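Hydrazine synthase subunit alpha (Candidatus Kuenenia stuttgartiensis, PDB 5C2V) catalyses the second half-reaction of the hydrazine synthase complex, condensing hydroxylamine with ammonia to give hydrazine, and carries two c-type hemes. Local coordinates at residues 517-522 against 591-596; 200-205 against 413-418; 308-313 against 336-341. One frame throughout, in Å; residues are numbered along the deposited sequence.

Contact 1. Residues 517-522 against 591-596; sequences TVTSQL and PFAFRY
Thr519 holds OG1 anti to its backbone N (chi1 -162°), which turns the hydroxyl to the carbonyl of Pro591. Phe592 has CG anti to its carbonyl carbon (chi1 -71°), and its ring lies against Ser520. Two donors grip Pro591 O from opposite faces of the carbonyl plane. Thr519 OG1 gives its proton to Pro591 O at 3.0 Å. Ser520 N gives an almost straight bond to Pro591 O, 2.9 Å long. The return bond is longer and more bent: Ala593 N reaches Ser520 O at 3.2 Å. These backbone bonds make a single bridge between Ser520 and Phe592. Ser520 CB lies over one face of the phenyl ring, 3.8 Å from the Phe592 ring centroid, in a CH-pi contact. The hydroxyl of Ser520 pairs instead with Ser590. The contact is buried, and the Thr519 side chain is about 9 Å from a bound heme c. On its other edge strand 517-522 pairs antiparallel with strand 428-433. Trp428 meets the Phe592 ring edge-to-face. Segment 591-596 leads into strand 596-599, and on the way Phe594 makes a backbone hydrogen bond with Tyr508 of strand 503-510.

Contact 2. Residues 200-205 against 413-418; sequences RITGHV and YQPFDQ
An ST turn at Thr202, at the C-terminal end of helix 196-201, receives Pro415 from the start of strand 415-417. The turn closes when His204 N donates to Thr202 OG1 at 3.2 Å; that hydroxyl also bonds Ile198 O, back in the helix. Gly203 has positive phi and takes the chain out of the helix. The proline ring packs against the outside of the turn, between Thr202 O and His204 CB. Its CG lies beside a carbonyl, with Pro415 CG 3.3 Å from Thr202 O. Its CB meets the next side chain, with Pro415 CB 3.6 Å from His204 CB. His204 has CG anti to its backbone N (chi1 -167°). Its imidazole is fixed by a bond from His204 ND1 to Val205 O, 2.7 Å long. The acceptor lies in the ring plane, and the N-H points at a lone pair of the carbonyl. On the helix side, Tyr413 brings the edge of its ring to the backbone, with Tyr413 CE2 3.6 Å from Ile201 O. The gamma subunit is close by: its Val26 packs on Tyr413, and its Glu28 forms a salt bridge with Arg200. No hydrogen bond crosses between the two segments. Carbonyls at the helix end meet proline and aromatic C-H groups, so the contact rests on van der Waals packing, perhaps with a weak electrostatic gain.

Contact 3. Residues 308-313 against 336-341; sequences WGVGQL and LYRSPY
Val310 and Leu313 are the bumps of segment 308-313, and each forks between two residues of strand 336-341. Val310 CG1 lies over one face of the Arg338 guanidinium, offset toward its rim, 3.6 Å from Arg338 NE. The arginine chain bends at chi3 (-63°), and CG1 also touches its CD. Val310 CG2 takes the other neighbour, 4.2 Å from Leu336 CD1. Leu313 wedges between Tyr337 and Pro340. It crosses the tyrosine at about a right angle, with Leu313 CG 3.7 Å from Tyr337 CB. From there Leu313 CD1 meets the ring, 3.8 Å from Tyr337 CD2. Leu313 CD2 goes on to the proline, 4.1 Å from Pro340 CG. Gln312 crosses the Tyr337 ring obliquely, its OE1 bonded to Thr330 OG1. Gly311 has no side chain, and there the backbones meet directly. Gly311 N bonds Tyr337 O at 3.1 Å, and Tyr337 N bonds Gly311 O at 2.7 Å, a single antiparallel hydrogen-bonded pair. The touching parts run 80° apart, and only one pair forms. Arg338 forms a salt bridge with Asp44 and a cation-pi contact with Phe358. Trp308 of the second copy of this protein packs on Leu336. Strand 312-317 belongs to the sheet of strands 285-291, 297-303, 312-317 and 327-328, and strand 336-342 opens the next sheet. This is how adjacent blades pack in the six-bladed beta-propeller of the N-terminal domain.

Overall arrangement
None of the three contacts touches another. Contacts 1 and 2 come within about 7 Å at their nearest atoms; contact 3 is at least about 22 Å from either. Contact 3 lies inside the propeller, between two successive blades. Contact 2 joins helix 196-201, in the propeller region, to strand 415-417, which follows the last propeller strand, 381-387. Along the chain contact 3 is nested in the loop that contact 2 closes, and contact 1 comes after both. Contact 1 includes strand 517-522 of the middle domain, near heme 1. Centres are 26 Å apart for contacts 1 and 2, and 44 Å for 1 and 3. Contact 2 thus ties the chain beyond the propeller back to it.

Contact 1. Residues 517-522 against 591-596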
loop_
_atom_site.group_PDB
_atom_site.type_symbol
_atom_site.label_atom_id
_atom_site.label_comp_id
_atom_site.label_asym_id
_atom_site.label_seq_id
_atom_site.Cartn_x
_atom_site.Cartn_y
_atom_site.Cartn_z
ATOM N N THR D 517 17.536 -26.335 -9.921
ATOM C CA THR D 517 16.652 -27.064 -10.822
ATOM C C THR D 517 16.833 -26.598 -12.263
ATOM O O THR D 517 17.185 -25.447 -12.513
ATOM C CB THR D 517 15.170 -26.912 -10.414
ATOM O OG1 THR D 517 14.357 -27.770 -11.225
ATOM C CG2 THR D 517 14.707 -25.472 -10.577
ATOM N N VAL D 518 16.607 -27.505 -13.205
ATOM C CA VAL D 518 16.717 -27.190 -14.624
ATOM C C VAL D 518 15.731 -28.047 -15.409
ATOM O O VAL D 518 15.494 -29.205 -15.061
ATOM C CB VAL D 518 18.160 -27.414 -15.145
ATOM C CG1 VAL D 518 18.603 -28.851 -14.906
ATOM C CG2 VAL D 518 18.270 -27.050 -16.621
ATOM N N THR D 519 15.138 -27.483 -16.457
ATOM C CA THR D 519 14.184 -28.248 -17.249
ATOM C C THR D 519 14.072 -27.787 -18.697
ATOM O O THR D 519 14.443 -26.661 -19.048
ATOM C CB THR D 519 12.775 -28.203 -16.626
ATOM O OG1 THR D 519 11.977 -29.263 -17.166
ATOM C CG2 THR D 519 12.103 -26.871 -16.915
ATOM N N SER D 520 13.561 -28.692 -19.528
ATOM C CA SER D 520 13.192 -28.391 -20.903
ATOM C C SER D 520 11.672 -28.310 -20.995
ATOM O O SER D 520 10.965 -29.086 -20.352
ATOM C CB SER D 520 13.732 -29.456 -21.861
ATOM O OG SER D 520 15.128 -29.632 -21.702
ATOM N N GLN D 521 11.172 -27.375 -21.792
ATOM C CA GLN D 521 9.739 -27.131 -21.871
ATOM C C GLN D 521 9.355 -26.393 -23.146
ATOM O O GLN D 521 10.205 -26.099 -23.984
ATOM C CB GLN D 521 9.276 -26.326 -20.660
ATOM C CG GLN D 521 9.874 -24.934 -20.613
ATOM C CD GLN D 521 9.213 -24.054 -19.580
ATOM O OE1 GLN D 521 9.111 -24.417 -18.409
ATOM N NE2 GLN D 521 8.746 -22.890 -20.012
ATOM N N LEU D 522 8.069 -26.081 -23.269
ATOM C CA LEU D 522 7.543 -25.362 -24.424
ATOM C C LEU D 522 8.176 -23.982 -24.571
ATOM O O LEU D 522 8.602 -23.373 -23.590
ATOM C CB LEU D 522 6.023 -25.220 -24.316
ATOM C CG LEU D 522 5.169 -26.485 -24.371
ATOM C CD1 LEU D 522 3.810 -26.232 -23.741
ATOM C CD2 LEU D 522 5.008 -26.947 -25.808
ATOM N N PRO D 591 15.878 -32.874 -18.612
ATOM C CA PRO D 591 14.568 -33.538 -18.659
ATOM C C PRO D 591 13.418 -32.579 -18.956
ATOM O O PRO D 591 13.451 -31.421 -18.538
ATOM C CB PRO D 591 14.419 -34.127 -17.249
ATOM C CG PRO D 591 15.804 -34.176 -16.696
ATOM C CD PRO D 591 16.505 -32.994 -17.285
ATOM N N PHE D 592 12.416 -33.066 -19.682
ATOM C CA PHE D 592 11.210 -32.291 -19.952
ATOM C C PHE D 592 10.266 -32.319 -18.754
ATOM O O PHE D 592 10.325 -33.235 -17.933
ATOM C CB PHE D 592 10.502 -32.817 -21.201
ATOM C CG PHE D 592 11.226 -32.508 -22.478
ATOM C CD1 PHE D 592 12.185 -33.376 -22.974
ATOM C CD2 PHE D 592 10.954 -31.346 -23.181
ATOM C CE1 PHE D 592 12.856 -33.094 -24.148
ATOM C CE2 PHE D 592 11.623 -31.058 -24.356
ATOM C CZ PHE D 592 12.575 -31.933 -24.840
ATOM N N ALA D 593 9.407 -31.308 -18.655
ATOM C CA ALA D 593 8.465 -31.204 -17.546
ATOM C C ALA D 593 7.541 -32.418 -17.474
ATOM O O ALA D 593 6.871 -32.763 -18.448
ATOM C CB ALA D 593 7.649 -29.927 -17.666
ATOM N N PHE D 594 7.509 -33.056 -16.309
ATOM C CA PHE D 594 6.703 -34.254 -16.103
ATOM C C PHE D 594 5.240 -33.892 -15.873
ATOM O O PHE D 594 4.932 -32.827 -15.341
ATOM C CB PHE D 594 7.240 -35.066 -14.921
ATOM C CG PHE D 594 8.643 -35.571 -15.118
ATOM C CD1 PHE D 594 9.731 -34.740 -14.903
ATOM C CD2 PHE D 594 8.874 -36.879 -15.509
ATOM C CE1 PHE D 594 11.022 -35.202 -15.081
ATOM C CE2 PHE D 594 10.163 -37.348 -15.687
ATOM C CZ PHE D 594 11.237 -36.508 -15.473
ATOM N N ARG D 595 4.341 -34.786 -16.272
ATOM C CA ARG D 595 2.911 -34.516 -16.182
ATOM C C ARG D 595 2.354 -34.702 -14.770
ATOM O O ARG D 595 1.564 -33.882 -14.301
ATOM C CB ARG D 595 2.146 -35.406 -17.166
ATOM C CG ARG D 595 0.639 -35.399 -16.970
ATOM C CD ARG D 595 -0.080 -36.078 -18.122
ATOM N NE ARG D 595 -0.398 -35.143 -19.196
ATOM C CZ ARG D 595 -1.635 -34.839 -19.575
ATOM N NH1 ARG D 595 -2.672 -35.403 -18.972
ATOM N NH2 ARG D 595 -1.835 -33.976 -20.561
ATOM N N TYR D 596 2.767 -35.768 -14.091
ATOM C CA TYR D 596 2.181 -36.101 -12.793
ATOM C C TYR D 596 3.197 -36.151 -11.653
ATOM O O TYR D 596 4.394 -35.948 -11.858
ATOM C CB TYR D 596 1.456 -37.446 -12.875
ATOM C CG TYR D 596 0.257 -37.451 -13.796
ATOM C CD1 TYR D 596 -0.647 -36.397 -13.800
ATOM C CD2 TYR D 596 0.031 -38.511 -14.663
ATOM C CE1 TYR D 596 -1.747 -36.402 -14.640
ATOM C CE2 TYR D 596 -1.061 -38.525 -15.507
ATOM C CZ TYR D 596 -1.947 -37.468 -15.492
ATOM O OH TYR D 596 -3.036 -37.480 -16.333
#

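Contact 2. Residues 200-205 against 413-418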
loop_
_atom_site.group_PDB
_atom_site.type_symbol
_atom_site.label_atom_id
_atom_site.label_comp_id
_atom_site.label_asym_id
_atom_site.label_seq_id
_atom_site.Cartn_x
_atom_site.Cartn_y
_atom_site.Cartn_z
ATOM N N ARG D 200 21.024 -13.220 -43.751
ATOM C CA ARG D 200 22.381 -12.698 -43.744
ATOM C C ARG D 200 23.018 -12.975 -42.392
ATOM O O ARG D 200 24.146 -13.459 -42.315
ATOM C CB ARG D 200 22.390 -11.198 -44.058
ATOM C CG ARG D 200 23.612 -10.450 -43.535
ATOM C CD ARG D 200 23.793 -9.110 -44.241
ATOM N NE ARG D 200 24.755 -8.245 -43.560
ATOM C CZ ARG D 200 26.075 -8.386 -43.628
ATOM N NH1 ARG D 200 26.607 -9.367 -44.343
ATOM N NH2 ARG D 200 26.866 -7.546 -42.973
ATOM N N ILE D 201 22.284 -12.668 -41.327
ATOM C CA ILE D 201 22.787 -12.882 -39.975
ATOM C C ILE D 201 22.831 -14.358 -39.564
ATOM O O ILE D 201 23.885 -14.871 -39.189
ATOM C CB ILE D 201 21.936 -12.111 -38.946
ATOM C CG1 ILE D 201 21.891 -10.622 -39.302
ATOM C CG2 ILE D 201 22.484 -12.311 -37.543
ATOM C CD1 ILE D 201 21.053 -9.787 -38.355
ATOM N N THR D 202 21.686 -15.033 -39.629
ATOM C CA THR D 202 21.579 -16.428 -39.193
ATOM C C THR D 202 21.999 -17.460 -40.241
ATOM O O THR D 202 22.609 -18.476 -39.910
ATOM C CB THR D 202 20.141 -16.760 -38.744
ATOM O OG1 THR D 202 19.243 -16.597 -39.848
ATOM C CG2 THR D 202 19.715 -15.854 -37.599
ATOM N N GLY D 203 21.674 -17.196 -41.503
ATOM C CA GLY D 203 21.874 -18.175 -42.558
ATOM C C GLY D 203 20.579 -18.815 -43.026
ATOM O O GLY D 203 20.590 -19.771 -43.803
ATOM N N HIS D 204 19.458 -18.284 -42.545
ATOM C CA HIS D 204 18.135 -18.742 -42.960
ATOM C C HIS D 204 17.147 -17.584 -42.879
ATOM O O HIS D 204 17.275 -16.717 -42.016
ATOM C CB HIS D 204 17.667 -19.908 -42.086
ATOM C CG HIS D 204 16.467 -20.630 -42.623
ATOM N ND1 HIS D 204 15.211 -20.065 -42.660
ATOM C CD2 HIS D 204 16.334 -21.877 -43.135
ATOM C CE1 HIS D 204 14.356 -20.929 -43.178
ATOM N NE2 HIS D 204 15.012 -22.037 -43.474
ATOM N N VAL D 205 16.162 -17.571 -43.773
ATOM C CA VAL D 205 15.144 -16.527 -43.757
ATOM C C VAL D 205 14.327 -16.601 -42.472
ATOM O O VAL D 205 14.222 -17.660 -41.852
ATOM C CB VAL D 205 14.197 -16.627 -44.969
ATOM C CG1 VAL D 205 14.949 -16.336 -46.259
ATOM C CG2 VAL D 205 13.535 -17.997 -45.021
ATOM N N TYR D 413 26.703 -23.128 -35.508
ATOM C CA TYR D 413 25.828 -22.006 -35.860
ATOM C C TYR D 413 25.053 -22.279 -37.150
ATOM O O TYR D 413 25.195 -21.560 -38.140
ATOM C CB TYR D 413 26.636 -20.710 -35.991
ATOM C CG TYR D 413 25.804 -19.449 -35.889
ATOM C CD1 TYR D 413 25.392 -18.964 -34.654
ATOM C CD2 TYR D 413 25.438 -18.738 -37.026
ATOM C CE1 TYR D 413 24.633 -17.812 -34.554
ATOM C CE2 TYR D 413 24.679 -17.586 -36.936
ATOM C CZ TYR D 413 24.280 -17.127 -35.698
ATOM O OH TYR D 413 23.526 -15.979 -35.604
ATOM N N GLN D 414 24.241 -23.331 -37.129
ATOM C CA GLN D 414 23.378 -23.677 -38.255
ATOM C C GLN D 414 21.899 -23.665 -37.868
ATOM O O GLN D 414 21.485 -24.423 -36.990
ATOM C CB GLN D 414 23.766 -25.042 -38.824
ATOM C CG GLN D 414 25.141 -25.062 -39.471
ATOM C CD GLN D 414 25.524 -26.431 -39.991
ATOM O OE1 GLN D 414 26.091 -27.247 -39.266
ATOM N NE2 GLN D 414 25.216 -26.689 -41.257
ATOM N N PRO D 415 21.105 -22.793 -38.509
ATOM C CA PRO D 415 19.657 -22.731 -38.276
ATOM C C PRO D 415 18.973 -24.086 -38.455
ATOM O O PRO D 415 19.355 -24.855 -39.336
ATOM C CB PRO D 415 19.173 -21.740 -39.336
ATOM C CG PRO D 415 20.357 -20.890 -39.626
ATOM C CD PRO D 415 21.546 -21.799 -39.503
ATOM N N PHE D 416 17.977 -24.370 -37.621
ATOM C CA PHE D 416 17.238 -25.623 -37.709
ATOM C C PHE D 416 15.785 -25.456 -37.269
ATOM O O PHE D 416 15.486 -24.711 -36.333
ATOM C CB PHE D 416 17.920 -26.711 -36.871
ATOM C CG PHE D 416 18.061 -26.364 -35.412
ATOM C CD1 PHE D 416 19.164 -25.659 -34.957
ATOM C CD2 PHE D 416 17.099 -26.755 -34.495
ATOM C CE1 PHE D 416 19.299 -25.344 -33.617
ATOM C CE2 PHE D 416 17.229 -26.443 -33.154
ATOM C CZ PHE D 416 18.331 -25.737 -32.715
ATOM N N ASP D 417 14.891 -26.162 -37.957
ATOM C CA ASP D 417 13.472 -26.161 -37.625
ATOM C C ASP D 417 13.152 -27.361 -36.742
ATOM O O ASP D 417 13.290 -28.508 -37.167
ATOM C CB ASP D 417 12.621 -26.187 -38.897
ATOM C CG ASP D 417 11.141 -26.012 -38.615
ATOM O OD1 ASP D 417 10.501 -26.978 -38.149
ATOM O OD2 ASP D 417 10.613 -24.909 -38.868
ATOM N N GLN D 418 12.720 -27.094 -35.515
ATOM C CA GLN D 418 12.485 -28.154 -34.542
ATOM C C GLN D 418 11.243 -28.979 -34.865
ATOM O O GLN D 418 11.159 -30.152 -34.502
ATOM C CB GLN D 418 12.361 -27.562 -33.135
ATOM C CG GLN D 418 13.558 -26.732 -32.704
ATOM C CD GLN D 418 13.436 -26.228 -31.279
ATOM O OE1 GLN D 418 13.047 -25.084 -31.046
ATOM N NE2 GLN D 418 13.774 -27.080 -30.319
#

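Contact 3. Residues 308-313 against 336-341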
loop_
_atom_site.group_PDB
_atom_site.type_symbol
_atom_site.label_atom_id
_atom_site.label_comp_id
_atom_site.label_asym_id
_atom_site.label_seq_id
_atom_site.Cartn_x
_atom_site.Cartn_y
_atom_site.Cartn_z
ATOM N N TRP D 308 -3.726 5.522 -19.109
ATOM C CA TRP D 308 -3.570 6.830 -19.745
ATOM C C TRP D 308 -2.205 7.019 -20.405
ATOM O O TRP D 308 -1.183 6.563 -19.893
ATOM C CB TRP D 308 -3.799 7.951 -18.729
ATOM C CG TRP D 308 -5.237 8.330 -18.565
ATOM C CD1 TRP D 308 -6.325 7.527 -18.750
ATOM C CD2 TRP D 308 -5.748 9.618 -18.198
ATOM N NE1 TRP D 308 -7.480 8.231 -18.511
ATOM C CE2 TRP D 308 -7.153 9.520 -18.172
ATOM C CE3 TRP D 308 -5.152 10.844 -17.886
ATOM C CZ2 TRP D 308 -7.972 10.598 -17.846
ATOM C CZ3 TRP D 308 -5.967 11.915 -17.563
ATOM C CH2 TRP D 308 -7.361 11.785 -17.546
ATOM N N GLY D 309 -2.204 7.701 -21.548
ATOM C CA GLY D 309 -0.982 7.983 -22.280
ATOM C C GLY D 309 -0.474 9.395 -22.049
ATOM O O GLY D 309 0.546 9.798 -22.608
ATOM N N VAL D 310 -1.196 10.151 -21.228
ATOM C CA VAL D 310 -0.768 11.491 -20.843
ATOM C C VAL D 310 -0.621 11.559 -19.326
ATOM O O VAL D 310 -1.196 10.743 -18.607
ATOM C CB VAL D 310 -1.754 12.573 -21.324
ATOM C CG1 VAL D 310 -1.952 12.478 -22.829
ATOM C CG2 VAL D 310 -3.083 12.445 -20.600
ATOM N N GLY D 311 0.143 12.531 -18.841
ATOM C CA GLY D 311 0.490 12.583 -17.433
ATOM C C GLY D 311 1.635 13.536 -17.159
ATOM O O GLY D 311 1.824 14.516 -17.878
ATOM N N GLN D 312 2.380 13.267 -16.091
ATOM C CA GLN D 312 3.568 14.051 -15.773
ATOM C C GLN D 312 4.827 13.404 -16.345
ATOM O O GLN D 312 4.757 12.374 -17.017
ATOM C CB GLN D 312 3.706 14.226 -14.260
ATOM C CG GLN D 312 2.512 14.902 -13.608
ATOM C CD GLN D 312 2.249 16.287 -14.167
ATOM O OE1 GLN D 312 3.169 16.980 -14.602
ATOM N NE2 GLN D 312 0.987 16.698 -14.157
ATOM N N LEU D 313 5.978 14.014 -16.078
ATOM C CA LEU D 313 7.254 13.486 -16.550
ATOM C C LEU D 313 8.128 13.024 -15.390
ATOM O O LEU D 313 8.404 13.789 -14.466
ATOM C CB LEU D 313 8.001 14.538 -17.375
ATOM C CG LEU D 313 7.395 14.950 -18.718
ATOM C CD1 LEU D 313 8.288 15.965 -19.416
ATOM C CD2 LEU D 313 7.167 13.733 -19.602
ATOM N N LEU D 336 -0.533 19.019 -18.447
ATOM C CA LEU D 336 -0.341 17.624 -18.833
ATOM C C LEU D 336 0.750 17.468 -19.892
ATOM O O LEU D 336 0.775 18.191 -20.892
ATOM C CB LEU D 336 -1.653 17.023 -19.345
ATOM C CG LEU D 336 -2.768 16.835 -18.315
ATOM C CD1 LEU D 336 -3.981 16.172 -18.951
ATOM C CD2 LEU D 336 -2.272 16.026 -17.127
ATOM N N TYR D 337 1.647 16.513 -19.660
ATOM C CA TYR D 337 2.770 16.262 -20.558
ATOM C C TYR D 337 2.649 14.911 -21.252
ATOM O O TYR D 337 2.097 13.960 -20.698
ATOM C CB TYR D 337 4.093 16.324 -19.790
ATOM C CG TYR D 337 4.479 17.704 -19.308
ATOM C CD1 TYR D 337 3.891 18.258 -18.179
ATOM C CD2 TYR D 337 5.443 18.447 -19.976
ATOM C CE1 TYR D 337 4.246 19.517 -17.733
ATOM C CE2 TYR D 337 5.804 19.707 -19.539
ATOM C CZ TYR D 337 5.203 20.236 -18.416
ATOM O OH TYR D 337 5.559 21.490 -17.977
ATOM N N ARG D 338 3.174 14.834 -22.471
ATOM C CA ARG D 338 3.219 13.585 -23.219
ATOM C C ARG D 338 4.318 13.632 -24.281
ATOM O O ARG D 338 4.758 14.711 -24.690
ATOM C CB ARG D 338 1.863 13.297 -23.871
ATOM C CG ARG D 338 1.514 14.244 -25.006
ATOM C CD ARG D 338 0.056 14.143 -25.423
ATOM N NE ARG D 338 -0.291 12.831 -25.957
ATOM C CZ ARG D 338 -1.466 12.541 -26.509
ATOM N NH1 ARG D 338 -2.404 13.474 -26.603
ATOM N NH2 ARG D 338 -1.702 11.320 -26.970
ATOM N N SER D 339 4.752 12.449 -24.710
ATOM C CA SER D 339 5.716 12.288 -25.799
ATOM C C SER D 339 6.985 13.135 -25.669
ATOM O O SER D 339 7.220 14.025 -26.486
ATOM C CB SER D 339 5.035 12.604 -27.131
ATOM O OG SER D 339 3.836 11.861 -27.280
ATOM N N PRO D 340 7.808 12.862 -24.643
ATOM C CA PRO D 340 9.076 13.589 -24.514
ATOM C C PRO D 340 10.124 13.085 -25.505
ATOM O O PRO D 340 10.170 11.886 -25.776
ATOM C CB PRO D 340 9.495 13.296 -23.074
ATOM C CG PRO D 340 8.929 11.942 -22.804
ATOM C CD PRO D 340 7.633 11.863 -23.573
ATOM N N TYR D 341 10.947 13.982 -26.041
ATOM C CA TYR D 341 11.989 13.578 -26.982
ATOM C C TYR D 341 13.343 14.230 -26.701
ATOM O O TYR D 341 13.611 15.333 -27.175
ATOM C CB TYR D 341 11.568 13.878 -28.419
ATOM C CG TYR D 341 12.246 12.965 -29.412
ATOM C CD1 TYR D 341 13.521 13.245 -29.884
ATOM C CD2 TYR D 341 11.622 11.807 -29.855
ATOM C CE1 TYR D 341 14.149 12.406 -30.781
ATOM C CE2 TYR D 341 12.241 10.962 -30.752
ATOM C CZ TYR D 341 13.503 11.267 -31.210
ATOM O OH TYR D 341 14.120 10.427 -32.103
#